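Long-range contact in flagellar brake protein YcgR (Klebsiella pneumoniae, PDB 5KEC), which binds the second messenger c-di-GMP and, as the transcriptional activator MrkH, probably switches on type 3 fimbriae genes that promote biofilm formation: residues B[57-62]-B[94-99]. Numbering follows the deposited sequence.
Sequences RKIPSG and IRYAFS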
# COMPACT_ATOMS: atom_id res chain seq x y z
N ARG B 57 12.66 12.89 0.69
CA ARG B 57 11.22 12.71 0.91
C ARG B 57 10.91 12.31 2.35
O ARG B 57 11.72 11.69 3.03
CB ARG B 57 10.66 11.67 -0.05
CG ARG B 57 11.33 11.64 -1.41
CD ARG B 57 10.97 12.85 -2.25
NE ARG B 57 9.57 12.83 -2.67
CZ ARG B 57 9.11 13.43 -3.76
NH1 ARG B 57 9.94 14.10 -4.55
NH2 ARG B 57 7.82 13.36 -4.06
N LYS B 58 9.71 12.68 2.81
CA LYS B 58 9.24 12.23 4.11
C LYS B 58 8.50 10.91 3.94
O LYS B 58 7.62 10.79 3.09
CB LYS B 58 8.30 13.27 4.75
CG LYS B 58 8.99 14.53 5.28
CD LYS B 58 9.41 15.47 4.16
CE LYS B 58 9.49 16.91 4.65
NZ LYS B 58 10.38 17.06 5.83
N ILE B 59 8.87 9.92 4.74
CA ILE B 59 8.24 8.61 4.68
C ILE B 59 7.58 8.31 6.01
O ILE B 59 8.22 8.39 7.06
CB ILE B 59 9.28 7.52 4.36
CG1 ILE B 59 10.05 7.87 3.09
CG2 ILE B 59 8.60 6.16 4.22
CD1 ILE B 59 11.27 7.00 2.86
N PRO B 60 6.28 7.95 5.98
CA PRO B 60 5.53 7.66 7.20
C PRO B 60 6.25 6.66 8.10
O PRO B 60 6.84 5.69 7.61
CB PRO B 60 4.22 7.05 6.68
CG PRO B 60 4.48 6.70 5.24
CD PRO B 60 5.48 7.71 4.77
N SER B 61 6.20 6.90 9.41
CA SER B 61 6.86 6.02 10.37
C SER B 61 5.84 5.17 11.12
O SER B 61 4.63 5.29 10.90
CB SER B 61 7.69 6.84 11.36
OG SER B 61 8.43 6.00 12.23
N GLY B 62 6.33 4.29 11.99
CA GLY B 62 5.47 3.43 12.79
C GLY B 62 4.53 2.60 11.94
O GLY B 62 3.43 2.24 12.38
N ILE B 94 18.02 12.90 4.22
CA ILE B 94 17.60 12.08 5.35
C ILE B 94 18.06 10.64 5.19
O ILE B 94 17.81 10.01 4.17
CB ILE B 94 16.07 12.08 5.51
CG1 ILE B 94 15.56 13.50 5.75
CG2 ILE B 94 15.67 11.16 6.65
CD1 ILE B 94 14.20 13.77 5.14
N ARG B 95 18.75 10.15 6.21
CA ARG B 95 19.14 8.75 6.27
C ARG B 95 18.08 7.98 7.06
O ARG B 95 17.89 8.23 8.25
CB ARG B 95 20.51 8.60 6.93
CG ARG B 95 21.00 7.17 7.04
CD ARG B 95 22.43 7.10 7.55
NE ARG B 95 22.53 7.37 8.99
CZ ARG B 95 22.84 8.55 9.52
NH1 ARG B 95 23.08 9.59 8.73
NH2 ARG B 95 22.90 8.68 10.84
N TYR B 96 17.40 7.07 6.38
CA TYR B 96 16.40 6.21 7.02
C TYR B 96 16.99 4.84 7.32
O TYR B 96 17.64 4.24 6.46
CB TYR B 96 15.20 6.02 6.10
CG TYR B 96 14.35 7.26 5.90
CD1 TYR B 96 14.54 8.08 4.80
CD2 TYR B 96 13.35 7.59 6.80
CE1 TYR B 96 13.76 9.20 4.61
CE2 TYR B 96 12.56 8.71 6.62
CZ TYR B 96 12.78 9.51 5.52
OH TYR B 96 12.00 10.62 5.33
N ALA B 97 16.74 4.34 8.52
CA ALA B 97 17.11 2.98 8.85
C ALA B 97 15.86 2.13 9.02
O ALA B 97 14.94 2.49 9.76
CB ALA B 97 17.96 2.94 10.12
N PHE B 98 15.81 1.01 8.30
CA PHE B 98 14.68 0.10 8.36
C PHE B 98 15.17 -1.23 8.93
O PHE B 98 16.30 -1.63 8.69
CB PHE B 98 14.09 -0.13 6.96
CG PHE B 98 13.39 1.07 6.38
CD1 PHE B 98 12.03 1.25 6.57
CD2 PHE B 98 14.09 1.99 5.62
CE1 PHE B 98 11.39 2.35 6.04
CE2 PHE B 98 13.46 3.09 5.09
CZ PHE B 98 12.10 3.27 5.29
N SER B 99 14.32 -1.91 9.69
CA SER B 99 14.67 -3.25 10.15
C SER B 99 14.73 -4.18 8.95
O SER B 99 13.92 -4.06 8.04
CB SER B 99 13.64 -3.77 11.15
OG SER B 99 13.88 -3.25 12.45
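The loop that leaves strand 50-55 of the N-terminal YcgR-like domain is tied down by a tyrosine from strand 94-99, Tyr96, whose hydroxyl grips the backbone of Arg57 and Ile59. It illustrates how one phenol can hold an irregular segment against a sheet. Tyr96 OH donates to Arg57 O at 2.6 Å, a short bond made in the carbonyl plane on a lone pair, with a C=O...donor angle of 142°. The same oxygen accepts the amide of Ile59, N to OH 3.3 Å, in a longer and clearly bent bond (136° at the hydrogen). Between them the two bonds span Lys58, and they tie a carbonyl and an amide of an irregular segment to one side-chain oxygen.

Beyond the hydroxyl, the contact turns apolar. Ile59 directs its side chain at the strand, and with CG1 anti to its carbonyl carbon (chi1 -54°) it lays CD1 over one face of the phenol ring, 3.9 Å from the ring centroid, a CH-pi contact. Ile59 CD1 comes nearest to Tyr96 CE1, at 3.8 Å. CG2 of Ile94, two residues back on the same strand, lies over the opposite face; both groups are offset toward the rim, and an isoleucine from each segment thus flanks the ring. Ile94 also sends its CD1 to within 3.9 Å of Arg57 O, beside the hydrogen-bonded carbonyl.

Strands 50-55 and 74-87 flank strand 94-99, and Tyr96 also touches Leu82 and Ile53 on them, while Ile59 reaches Phe34. Arg57 and Lys58 start their side chains away from the strand and are exposed; that of Arg57 is about 9 Å from that of Arg114, which binds c-di-GMP in a ligand-bound structure of this protein, though none is bound here. A buried tyrosine thus fastens the connection between strands 50-55 and 64-71 to the curled antiparallel sheet of the YcgR-like domain.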